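Local coordinates for protein predicted metal-dependent hydrolase of the TIM-barrel fold (Lactobacillus casei, PDB 2QPX) that probably acts as a metal-dependent hydrolase of the amidohydrolase type, holding zinc ions in the barrel of a TIM-barrel fold, at residues L14-C19 and K96-D101; P123-Y128 and Y368-E373; K156-H161 and Q221-Q226; L258-L263 and P280-D285. All blocks are in the same frame, centred on the assembly; numbering follows the deposited sequence.

Contact 1 (L14-C19 and K96-D101); sequences LLDHHC and KELLID. With ZN (zinc ion), chain B.
Cys-19 and Leu-99 join two neighbouring parallel strands of the TIM barrel, 14-19 and 95-101, at a beta bulge: the register slips by one residue between the pairs Asp-16 with Leu-98 and Cys-19 with Ile-100. Before it, Leu-99 N binds Asp-16 O at 2.9 Å; after it, Leu-99 O accepts from Cys-19 N at 3.1 Å, a more bent bond (138° at the hydrogen).

Leu-15 runs beside Glu-97, its CG near Glu-97 OE1. Apolar contacts follow: Leu-15 CD2 meets Leu-99 CG (3.9 Å), Leu-15 packing also on helix 349-367 and Leu-99 on Ile-127. On the face of Asp-16, small Cys-19 lies beside Leu-98 and Ile-100: its SG, set between its own N and carbonyl carbon (chi1 57°), is 3.7 Å from Leu-98 CB.

At the C-terminal ends the pair reaches the metal site, which His-18 shares with His-20, Asp-318 and the carboxylated lysine at 167; its ND1 is hydrogen-bonded to Gln-226 OE1. Asp-101, bonded through OD1 to Gly-103 N and through OD2 to Arg-129, runs beside the imidazole, its carboxylate turned 52° from the ring. Asp-101 OD2 sits at the ring edge, 3.6 Å from His-18 CE1, while His-18 NE2 grips zinc at 2.1 Å.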
# COMPACT_ATOMS: atom_id res chain seq x y z
N LEU A 14 0.86 -26.42 14.53
CA LEU A 14 0.03 -25.22 14.25
C LEU A 14 -1.15 -25.19 15.17
O LEU A 14 -1.88 -26.18 15.27
CB LEU A 14 -0.47 -25.23 12.79
CG LEU A 14 0.60 -25.20 11.69
CD1 LEU A 14 -0.02 -25.52 10.33
CD2 LEU A 14 1.37 -23.85 11.68
N LEU A 15 -1.37 -24.04 15.80
CA LEU A 15 -2.61 -23.78 16.53
C LEU A 15 -3.37 -22.80 15.64
O LEU A 15 -2.95 -21.64 15.51
CB LEU A 15 -2.34 -23.21 17.92
CG LEU A 15 -3.50 -23.28 18.93
CD1 LEU A 15 -3.07 -22.74 20.32
CD2 LEU A 15 -4.83 -22.58 18.43
N ASP A 16 -4.43 -23.28 15.02
CA ASP A 16 -5.19 -22.45 14.07
C ASP A 16 -6.19 -21.65 14.89
O ASP A 16 -7.29 -22.12 15.21
CB ASP A 16 -5.91 -23.32 13.04
CG ASP A 16 -6.36 -22.54 11.80
OD1 ASP A 16 -6.45 -21.29 11.88
OD2 ASP A 16 -6.67 -23.23 10.78
N HIS A 17 -5.81 -20.40 15.20
CA HIS A 17 -6.56 -19.62 16.20
C HIS A 17 -7.86 -19.01 15.67
O HIS A 17 -8.66 -18.51 16.47
CB HIS A 17 -5.68 -18.55 16.89
CG HIS A 17 -5.64 -17.29 16.13
ND1 HIS A 17 -6.41 -16.20 16.49
CD2 HIS A 17 -5.01 -16.96 14.97
CE1 HIS A 17 -6.28 -15.27 15.55
NE2 HIS A 17 -5.43 -15.70 14.62
N HIS A 18 -8.06 -19.04 14.35
CA HIS A 18 -9.29 -18.56 13.77
C HIS A 18 -9.61 -19.32 12.49
O HIS A 18 -8.92 -19.14 11.47
CB HIS A 18 -9.22 -17.06 13.45
CG HIS A 18 -10.45 -16.58 12.76
ND1 HIS A 18 -11.61 -16.26 13.44
CD2 HIS A 18 -10.73 -16.45 11.45
CE1 HIS A 18 -12.55 -15.92 12.56
NE2 HIS A 18 -12.04 -16.05 11.35
N CYS A 19 -10.69 -20.09 12.53
CA CYS A 19 -11.12 -20.86 11.38
C CYS A 19 -12.61 -21.18 11.53
O CYS A 19 -13.28 -20.64 12.40
CB CYS A 19 -10.22 -22.10 11.20
SG CYS A 19 -10.20 -23.18 12.66
N LYS A 96 -2.54 -28.92 15.43
CA LYS A 96 -2.80 -29.50 16.76
C LYS A 96 -4.07 -29.01 17.44
O LYS A 96 -4.52 -29.62 18.39
CB LYS A 96 -1.60 -29.31 17.68
CG LYS A 96 -0.34 -30.06 17.22
CD LYS A 96 -0.52 -31.56 17.15
CE LYS A 96 0.78 -32.20 16.65
NZ LYS A 96 0.65 -33.67 16.65
N GLU A 97 -4.66 -27.91 16.98
CA GLU A 97 -5.93 -27.42 17.55
C GLU A 97 -6.57 -26.46 16.56
O GLU A 97 -5.85 -25.74 15.89
CB GLU A 97 -5.72 -26.75 18.91
CG GLU A 97 -7.02 -26.49 19.66
CD GLU A 97 -6.84 -25.82 20.98
OE1 GLU A 97 -5.87 -25.07 21.14
OE2 GLU A 97 -7.71 -26.07 21.86
N LEU A 98 -7.90 -26.46 16.52
CA LEU A 98 -8.69 -25.49 15.78
C LEU A 98 -9.56 -24.70 16.72
O LEU A 98 -10.26 -25.28 17.54
CB LEU A 98 -9.60 -26.19 14.78
CG LEU A 98 -8.94 -27.18 13.79
CD1 LEU A 98 -10.04 -27.72 12.83
CD2 LEU A 98 -7.69 -26.65 13.09
N LEU A 99 -9.55 -23.37 16.58
CA LEU A 99 -10.51 -22.51 17.27
C LEU A 99 -11.47 -21.97 16.21
O LEU A 99 -11.09 -21.15 15.38
CB LEU A 99 -9.81 -21.38 18.03
CG LEU A 99 -8.57 -21.74 18.87
CD1 LEU A 99 -8.05 -20.53 19.67
CD2 LEU A 99 -8.89 -22.92 19.78
N ILE A 100 -12.71 -22.45 16.25
CA ILE A 100 -13.71 -22.18 15.23
C ILE A 100 -14.67 -21.06 15.69
O ILE A 100 -15.29 -21.12 16.76
CB ILE A 100 -14.54 -23.42 14.89
CG1 ILE A 100 -13.65 -24.42 14.10
CG2 ILE A 100 -15.82 -23.05 14.13
CD1 ILE A 100 -14.30 -25.73 13.69
N ASP A 101 -14.74 -20.02 14.86
CA ASP A 101 -15.74 -18.97 14.98
C ASP A 101 -17.08 -19.58 14.54
O ASP A 101 -17.32 -19.82 13.36
CB ASP A 101 -15.33 -17.78 14.10
CG ASP A 101 -16.44 -16.75 13.91
OD1 ASP A 101 -17.56 -16.84 14.43
OD2 ASP A 101 -16.10 -15.82 13.17
ZN ZN B . -13.20 -15.92 9.59
O HOH W 1 -13.39 -14.73 7.90

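Contact 2 (P123-Y128 and Y368-E373); sequences PVKAIY and YHQERE. With EDO (1,2-ethanediol), chain D.
Lys-125 reaches tip to tip toward two acceptors on the segment 368-373. Its NZ makes a salt bridge with Glu-373 OE2 at 2.8 Å, coming from above the carboxylate plane, and a hydrogen bond with Gln-370 OE1 at 2.9 Å, this one in the amide plane and on a lone pair. A long, flexible lysine suits the place because the backbones are far apart, the CA atoms of Lys-125 and Gln-370 being 9.8 Å from each other. Water 2 accepts from Lys-125 NZ and also from Gln-370 NE2, so ammonium and amide are linked twice, directly and through solvent.

Apolar contacts flank the polar cluster. Pro-123 CG rests on Glu-373 CG, the rigid ring meeting the aliphatic part of the acid. Further along, Ile-127 crosses Tyr-368 at about a right angle, and Ile-127 CD1 lies 3.9 Å from Tyr-368 CE2.

The amide is held from its other end as well. Gln-370 NE2 donates to Tyr-368 O at 2.9 Å, nearly straight at 169°, with the acceptor in the amide plane; this directs OE1 toward the lysine. The bend of the Gln-370 chain at chi2 (-65°) helps to fold the amide back over its own segment. Strand 124-127 is the third strand of the barrel's parallel sheet 14-19, 95-101, 124-127, and the segment 368-373 follows helix 349-367, whose end is closed at His-369 by a Schellman motif. Further out, the hydroxyl of Tyr-368 is held by His-17 and Gln-226.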
# COMPACT_ATOMS: atom_id res chain seq x y z
N PRO A 123 -8.17 -31.48 18.92
CA PRO A 123 -9.19 -30.71 19.62
C PRO A 123 -9.69 -29.49 18.86
O PRO A 123 -8.94 -28.85 18.11
CB PRO A 123 -8.50 -30.30 20.92
CG PRO A 123 -7.04 -30.46 20.66
CD PRO A 123 -6.92 -31.58 19.68
N VAL A 124 -10.96 -29.17 19.09
CA VAL A 124 -11.67 -28.08 18.41
C VAL A 124 -12.47 -27.33 19.47
O VAL A 124 -13.23 -27.95 20.23
CB VAL A 124 -12.64 -28.62 17.31
CG1 VAL A 124 -13.43 -27.49 16.63
CG2 VAL A 124 -11.85 -29.47 16.28
N LYS A 125 -12.26 -26.02 19.57
CA LYS A 125 -12.97 -25.17 20.53
C LYS A 125 -13.67 -24.03 19.80
O LYS A 125 -13.37 -23.73 18.63
CB LYS A 125 -12.02 -24.62 21.58
CG LYS A 125 -11.13 -25.72 22.20
CD LYS A 125 -11.22 -25.84 23.64
CE LYS A 125 -10.31 -26.97 24.15
NZ LYS A 125 -9.59 -26.56 25.44
N ALA A 126 -14.60 -23.39 20.50
CA ALA A 126 -15.47 -22.35 19.92
C ALA A 126 -15.02 -20.94 20.31
O ALA A 126 -14.67 -20.65 21.47
CB ALA A 126 -16.92 -22.55 20.42
N ILE A 127 -15.16 -20.05 19.34
CA ILE A 127 -15.04 -18.58 19.45
C ILE A 127 -16.44 -17.99 19.32
O ILE A 127 -17.22 -18.38 18.46
CB ILE A 127 -14.11 -17.98 18.35
CG1 ILE A 127 -12.66 -18.53 18.48
CG2 ILE A 127 -14.14 -16.43 18.32
CD1 ILE A 127 -11.84 -18.02 19.68
N TYR A 128 -16.75 -17.06 20.23
CA TYR A 128 -18.10 -16.47 20.36
C TYR A 128 -18.22 -15.26 19.46
O TYR A 128 -17.60 -14.22 19.69
CB TYR A 128 -18.26 -16.01 21.80
CG TYR A 128 -19.61 -15.45 22.23
CD1 TYR A 128 -20.02 -14.17 21.92
CD2 TYR A 128 -20.47 -16.22 22.99
CE1 TYR A 128 -21.25 -13.69 22.35
CE2 TYR A 128 -21.67 -15.73 23.46
CZ TYR A 128 -22.07 -14.45 23.12
OH TYR A 128 -23.28 -13.92 23.54
N TYR A 368 -4.86 -17.77 24.25
CA TYR A 368 -6.12 -18.42 24.36
C TYR A 368 -6.16 -19.46 25.48
O TYR A 368 -7.16 -20.16 25.65
CB TYR A 368 -6.58 -19.05 23.05
CG TYR A 368 -6.84 -18.07 21.91
CD1 TYR A 368 -5.85 -17.69 21.03
CD2 TYR A 368 -8.10 -17.54 21.72
CE1 TYR A 368 -6.09 -16.82 19.97
CE2 TYR A 368 -8.36 -16.66 20.67
CZ TYR A 368 -7.35 -16.29 19.81
OH TYR A 368 -7.59 -15.46 18.75
N HIS A 369 -5.07 -19.55 26.24
CA HIS A 369 -5.02 -20.45 27.39
C HIS A 369 -5.16 -21.93 26.98
O HIS A 369 -5.90 -22.70 27.62
CB HIS A 369 -6.06 -20.08 28.45
CG HIS A 369 -6.03 -18.64 28.86
ND1 HIS A 369 -4.98 -18.08 29.56
CD2 HIS A 369 -6.90 -17.63 28.62
CE1 HIS A 369 -5.21 -16.79 29.75
NE2 HIS A 369 -6.39 -16.50 29.21
N GLN A 370 -4.48 -22.29 25.89
CA GLN A 370 -4.56 -23.64 25.33
C GLN A 370 -3.23 -24.38 25.44
O GLN A 370 -2.95 -25.27 24.66
CB GLN A 370 -5.02 -23.60 23.86
CG GLN A 370 -6.36 -22.86 23.69
CD GLN A 370 -7.49 -23.58 24.39
OE1 GLN A 370 -7.75 -24.76 24.11
NE2 GLN A 370 -8.18 -22.88 25.30
N GLU A 371 -2.44 -24.03 26.44
CA GLU A 371 -1.12 -24.66 26.62
C GLU A 371 -1.19 -26.17 26.69
O GLU A 371 -0.37 -26.87 26.08
CB GLU A 371 -0.42 -24.12 27.87
CG GLU A 371 -0.10 -22.63 27.81
CD GLU A 371 -1.14 -21.71 28.45
OE1 GLU A 371 -2.33 -22.10 28.61
OE2 GLU A 371 -0.75 -20.59 28.83
N ARG A 372 -2.17 -26.67 27.40
CA ARG A 372 -2.29 -28.13 27.54
C ARG A 372 -2.43 -28.90 26.22
O ARG A 372 -1.85 -29.99 26.05
CB ARG A 372 -3.48 -28.41 28.46
CG ARG A 372 -3.79 -29.86 28.70
CD ARG A 372 -4.94 -29.91 29.70
NE ARG A 372 -4.49 -29.50 31.02
CZ ARG A 372 -5.30 -29.19 32.03
N GLU A 373 -3.18 -28.34 25.28
CA GLU A 373 -3.42 -28.97 24.00
C GLU A 373 -2.19 -28.98 23.12
O GLU A 373 -2.07 -29.81 22.19
CB GLU A 373 -4.58 -28.21 23.29
CG GLU A 373 -5.98 -28.51 23.84
CD GLU A 373 -6.37 -27.85 25.15
OE1 GLU A 373 -5.69 -26.90 25.64
OE2 GLU A 373 -7.40 -28.28 25.71
C1 EDO D . -14.59 -30.63 20.79
O1 EDO D . -14.62 -29.56 21.75
C2 EDO D . -13.53 -31.64 21.23
O2 EDO D . -12.21 -31.10 21.16
O HOH W 2 -10.23 -24.27 27.04

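Contact 3 (K156-H161 and Q221-Q226). With EDO (1,2-ethanediol), chain K; EDO (1,2-ethanediol), chain J.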
# COMPACT_ATOMS: atom_id res chain seq x y z
N LYS A 156 -21.00 -12.29 29.25
CA LYS A 156 -20.35 -12.51 30.52
C LYS A 156 -20.19 -13.99 30.86
O LYS A 156 -19.28 -14.36 31.60
CB LYS A 156 -21.11 -11.77 31.64
CG LYS A 156 -20.99 -10.27 31.57
CD LYS A 156 -21.96 -9.64 32.55
CE LYS A 156 -21.93 -8.13 32.53
NZ LYS A 156 -22.86 -7.52 33.50
N GLN A 157 -21.09 -14.82 30.36
CA GLN A 157 -21.12 -16.26 30.62
C GLN A 157 -20.34 -17.10 29.59
O GLN A 157 -20.35 -18.35 29.66
CB GLN A 157 -22.56 -16.76 30.65
CG GLN A 157 -23.39 -16.22 31.83
CD GLN A 157 -24.92 -16.31 31.60
OE1 GLN A 157 -25.42 -16.88 30.60
NE2 GLN A 157 -25.68 -15.71 32.53
N ALA A 158 -19.70 -16.42 28.61
CA ALA A 158 -19.11 -17.17 27.49
C ALA A 158 -18.06 -18.13 27.97
O ALA A 158 -18.02 -19.27 27.50
CB ALA A 158 -18.57 -16.23 26.37
N LYS A 159 -17.17 -17.67 28.84
CA LYS A 159 -16.08 -18.57 29.33
C LYS A 159 -16.67 -19.82 30.05
O LYS A 159 -16.26 -20.98 29.81
CB LYS A 159 -15.10 -17.83 30.22
CG LYS A 159 -14.01 -18.69 30.85
CD LYS A 159 -12.99 -17.86 31.56
CE LYS A 159 -12.06 -18.72 32.38
NZ LYS A 159 -10.98 -17.87 32.95
N ALA A 160 -17.64 -19.55 30.92
CA ALA A 160 -18.34 -20.62 31.64
C ALA A 160 -19.03 -21.59 30.70
O ALA A 160 -19.08 -22.80 30.97
CB ALA A 160 -19.34 -20.01 32.69
N HIS A 161 -19.51 -21.10 29.56
CA HIS A 161 -20.16 -21.92 28.57
C HIS A 161 -19.18 -22.62 27.62
O HIS A 161 -19.61 -23.37 26.76
CB HIS A 161 -21.17 -21.12 27.77
CG HIS A 161 -22.41 -20.77 28.53
ND1 HIS A 161 -23.11 -19.60 28.31
CD2 HIS A 161 -23.07 -21.43 29.51
CE1 HIS A 161 -24.16 -19.57 29.11
NE2 HIS A 161 -24.17 -20.67 29.84
N GLN A 221 -12.95 -11.77 31.74
CA GLN A 221 -12.79 -13.20 31.44
C GLN A 221 -11.39 -13.56 30.91
O GLN A 221 -11.05 -14.75 30.78
CB GLN A 221 -13.87 -13.66 30.46
CG GLN A 221 -15.26 -13.61 31.02
CD GLN A 221 -16.32 -13.84 29.99
OE1 GLN A 221 -16.62 -14.99 29.66
NE2 GLN A 221 -16.90 -12.75 29.45
N ASP A 222 -10.60 -12.55 30.60
CA ASP A 222 -9.24 -12.68 30.09
C ASP A 222 -9.17 -13.58 28.86
O ASP A 222 -8.27 -14.42 28.77
CB ASP A 222 -8.28 -13.19 31.17
CG ASP A 222 -6.82 -13.02 30.78
OD1 ASP A 222 -6.48 -12.07 30.00
OD2 ASP A 222 -6.01 -13.89 31.19
N MSE A 223 -10.07 -13.35 27.90
CA MSE A 223 -10.01 -14.07 26.63
C MSE A 223 -9.89 -13.05 25.48
O MSE A 223 -10.34 -11.91 25.64
CB MSE A 223 -11.21 -14.98 26.46
CG MSE A 223 -11.41 -15.86 27.67
SE MSE A 223 -12.62 -17.35 27.34
CE MSE A 223 -14.21 -16.45 26.80
N PRO A 224 -9.29 -13.43 24.35
CA PRO A 224 -9.12 -12.47 23.28
C PRO A 224 -10.37 -12.06 22.54
O PRO A 224 -11.36 -12.82 22.53
CB PRO A 224 -8.16 -13.19 22.33
CG PRO A 224 -7.50 -14.24 23.17
CD PRO A 224 -8.56 -14.68 24.04
N LEU A 225 -10.28 -10.88 21.91
CA LEU A 225 -11.33 -10.38 21.01
C LEU A 225 -10.72 -10.23 19.64
O LEU A 225 -9.83 -9.42 19.42
CB LEU A 225 -11.90 -9.03 21.48
CG LEU A 225 -12.89 -8.32 20.55
CD1 LEU A 225 -14.12 -9.21 20.25
CD2 LEU A 225 -13.25 -6.94 21.20
N GLN A 226 -11.24 -11.03 18.71
CA GLN A 226 -10.82 -11.01 17.32
C GLN A 226 -11.69 -10.04 16.53
O GLN A 226 -12.91 -9.95 16.76
CB GLN A 226 -11.02 -12.39 16.71
CG GLN A 226 -10.39 -13.54 17.46
CD GLN A 226 -10.69 -14.91 16.81
OE1 GLN A 226 -11.66 -15.03 16.06
NE2 GLN A 226 -9.89 -15.94 17.14
C1 EDO K . -11.29 -14.85 35.17
O1 EDO K . -11.89 -15.92 34.43
C2 EDO K . -10.05 -14.35 34.45
O2 EDO K . -9.09 -15.42 34.31
C1 EDO J . -18.89 -23.31 23.33
O1 EDO J . -18.64 -24.21 24.40
C2 EDO J . -19.73 -24.03 22.28
O2 EDO J . -21.11 -23.93 22.64
O HOH W 3 -9.48 -17.01 30.76
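Gln-221 sends its side chain across to the backbone of 156-161, where OE1 accepts from Lys-159 N at 2.9 Å. The donor lies almost in line with the amide C=O (177°), and the N-H points well at the oxygen, 158° at the hydrogen. A glutamine suits the spot because its amide can accept and donate at once: NE2 turns to the carbonyls of Val-155 and Phe-217, fixing the rotation that presents OE1 to Lys-159. The backbone oxygen of Gln-221 joins in through water 3, which donates to it and accepts from Lys-159 NZ at 2.8 Å.

At Asp-222 the chain leaves helix 204-221 by a Schellman motif with positive phi and turns toward strand 225-229 of the barrel, while 156-161 follows helix 144-156; the contact therefore ties the ends of two helices on the outside of the TIM barrel.

Met-223, present as selenomethionine, comes next. Its chain bends at chi3 (-59°), carrying CE to 3.8 Å from Lys-159 CB and to 4.4 Å from Ala-158 CB. This long, pliable apolar chain crosses obliquely over the extended lysine chain, with Met-223 SE 4.0 Å from Lys-159 CG, and Phe-166 packs on both Ala-158 and Met-223.

Contact 4 (L258-L263 and P280-D285); sequences LKVVLL and PNLYFD
Val-260 and Leu-262 pair with the segment 280-285 as parallel strands, whose N-to-C directions differ by 21°. Four backbone bonds zip them together. Val-260 binds on both sides, N to Asn-281 O at 2.9 Å and O from Tyr-283 N, and Leu-262 repeats the pattern with Tyr-283 O and Asp-285 N. The bond from Leu-262 N to Tyr-283 O is the shortest, 2.8 Å, with its donor tilted from the carbonyl plane.

Valine and leucine suit these strands because their branches give the faces of the sheet a broad apolar surface. On the face of Val-260, Leu-262 and Leu-282, the last two, with Phe-284, pack on helix 269-278. Leu-282 has two conformers, so its contacts with Val-260 and Leu-262 are doubtful in detail. Phe-284 has CG between its N and carbonyl carbon (chi1 72°); its CB sits 3.9 Å from Leu-262 CB while the ring heads away toward Ala-272 and Ala-276. On the other face Tyr-283 brings its ring edge to Val-260 O, and its CB lies against Val-261 CG1.

At the C-terminal end, Asp-285 OD2 stands 3.3 Å from Leu-263 CD2. This carboxylate is held by His-17 and Ser-287, and its OD1 also accepts from the backbone N of the zinc ligand His-264, which may help to place that residue. Strand 260-264, helix 269-278 and strand 282-285 form a beta-alpha-beta unit of the kind from which TIM barrels are built.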
# COMPACT_ATOMS: atom_id res chain seq x y z
N LEU A 258 -7.28 -5.50 27.37
CA LEU A 258 -8.00 -6.19 26.30
C LEU A 258 -7.01 -6.71 25.27
O LEU A 258 -6.21 -5.95 24.75
CB LEU A 258 -9.02 -5.27 25.62
CG LEU A 258 -9.92 -5.90 24.55
CD1 LEU A 258 -10.91 -6.84 25.21
CD2 LEU A 258 -10.63 -4.79 23.72
N LYS A 259 -7.10 -8.01 25.01
CA LYS A 259 -6.26 -8.65 24.01
C LYS A 259 -7.01 -8.68 22.68
O LYS A 259 -8.02 -9.35 22.54
CB LYS A 259 -5.84 -10.03 24.51
CG LYS A 259 -4.88 -9.93 25.71
CD LYS A 259 -5.11 -11.02 26.73
CE LYS A 259 -4.05 -10.90 27.81
NZ LYS A 259 -4.03 -12.04 28.72
N VAL A 260 -6.54 -7.87 21.74
CA VAL A 260 -7.22 -7.67 20.46
C VAL A 260 -6.41 -8.38 19.37
O VAL A 260 -5.17 -8.26 19.32
CB VAL A 260 -7.32 -6.17 20.12
CG1 VAL A 260 -7.90 -5.93 18.70
CG2 VAL A 260 -8.14 -5.44 21.19
N VAL A 261 -7.12 -9.14 18.54
CA VAL A 261 -6.49 -9.88 17.43
C VAL A 261 -7.08 -9.45 16.11
O VAL A 261 -8.28 -9.57 15.89
CB VAL A 261 -6.58 -11.38 17.58
CG1 VAL A 261 -5.63 -12.06 16.58
CG2 VAL A 261 -6.24 -11.80 19.01
N LEU A 262 -6.23 -8.92 15.25
CA LEU A 262 -6.62 -8.43 13.93
C LEU A 262 -6.47 -9.55 12.90
O LEU A 262 -5.33 -9.96 12.60
CB LEU A 262 -5.79 -7.21 13.52
CG LEU A 262 -5.75 -6.03 14.49
CD1 LEU A 262 -4.90 -4.88 13.89
CD2 LEU A 262 -7.20 -5.59 14.93
N LEU A 263 -7.60 -10.04 12.41
CA LEU A 263 -7.63 -11.18 11.48
C LEU A 263 -7.50 -10.73 10.03
O LEU A 263 -8.13 -9.73 9.63
CB LEU A 263 -8.95 -11.93 11.62
CG LEU A 263 -9.42 -12.36 13.00
CD1 LEU A 263 -10.86 -12.92 12.88
CD2 LEU A 263 -8.44 -13.34 13.69
N PRO A 280 0.10 -2.31 23.30
CA PRO A 280 0.17 -3.56 24.05
C PRO A 280 -0.97 -4.45 23.62
O PRO A 280 -1.97 -3.95 23.14
CB PRO A 280 -0.02 -3.14 25.50
CG PRO A 280 -0.78 -1.88 25.42
CD PRO A 280 -0.38 -1.19 24.15
N ASN A 281 -0.80 -5.75 23.78
CA ASN A 281 -1.91 -6.71 23.72
C ASN A 281 -2.57 -6.75 22.34
O ASN A 281 -3.75 -7.05 22.22
CB ASN A 281 -2.95 -6.39 24.81
CG ASN A 281 -2.39 -6.51 26.19
OD1 ASN A 281 -1.70 -7.48 26.51
ND2 ASN A 281 -2.70 -5.54 27.03
N LEU A 282 -1.80 -6.42 21.30
CA LEU A 282 -2.37 -6.34 19.94
C LEU A 282 -1.64 -7.32 19.04
O LEU A 282 -0.43 -7.22 18.81
CB LEU A 282 -2.27 -4.92 19.35
CG LEU A 282 -3.05 -4.68 18.04
CD1 LEU A 282 -2.32 -5.19 16.78
CD2 LEU A 282 -4.47 -5.27 18.12
N TYR A 283 -2.40 -8.28 18.54
CA TYR A 283 -1.92 -9.40 17.73
C TYR A 283 -2.57 -9.36 16.37
O TYR A 283 -3.57 -8.67 16.18
CB TYR A 283 -2.22 -10.71 18.44
CG TYR A 283 -1.66 -10.79 19.84
CD1 TYR A 283 -2.32 -10.23 20.92
CD2 TYR A 283 -0.42 -11.41 20.07
CE1 TYR A 283 -1.81 -10.27 22.21
CE2 TYR A 283 0.12 -11.46 21.32
CZ TYR A 283 -0.58 -10.91 22.39
OH TYR A 283 -0.00 -10.96 23.65
N PHE A 284 -2.02 -10.11 15.42
CA PHE A 284 -2.61 -10.15 14.09
C PHE A 284 -2.20 -11.40 13.34
O PHE A 284 -1.25 -12.07 13.72
CB PHE A 284 -2.30 -8.87 13.30
CG PHE A 284 -0.89 -8.75 12.85
CD1 PHE A 284 0.12 -8.47 13.76
CD2 PHE A 284 -0.56 -8.82 11.52
CE1 PHE A 284 1.42 -8.32 13.33
CE2 PHE A 284 0.75 -8.64 11.12
CZ PHE A 284 1.72 -8.39 12.02
N ASP A 285 -2.92 -11.67 12.26
CA ASP A 285 -2.59 -12.74 11.33
C ASP A 285 -2.76 -12.30 9.90
O ASP A 285 -3.29 -11.21 9.64
CB ASP A 285 -3.36 -14.03 11.70
CG ASP A 285 -4.82 -13.99 11.39
OD1 ASP A 285 -5.18 -13.65 10.25
OD2 ASP A 285 -5.64 -14.32 12.28

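How the contacts relate
Strand 14-19 of contact 1 gathers the others around the barrel interior. His-17 ND1 lies 2.7 Å from Tyr-368 OH of contact 2, and His-17 NE2 lies 2.7 Å from Asp-285 OD2 of contact 4, probable hydrogen bonds both. The zinc ligand His-18 is probably oriented by the end of the 221-226 segment of contact 3, its ND1 2.9 Å from Gln-226 OE1. Contacts 1 and 2 share a sheet through strands 95-101 and 124-127; contacts 3 and 4 share the other, and a salt bridge joins Asp-222 OD1 to Lys-259 NZ at 2.8 Å. The packing between segments 156-161 and 221-226 itself lies away from the metals.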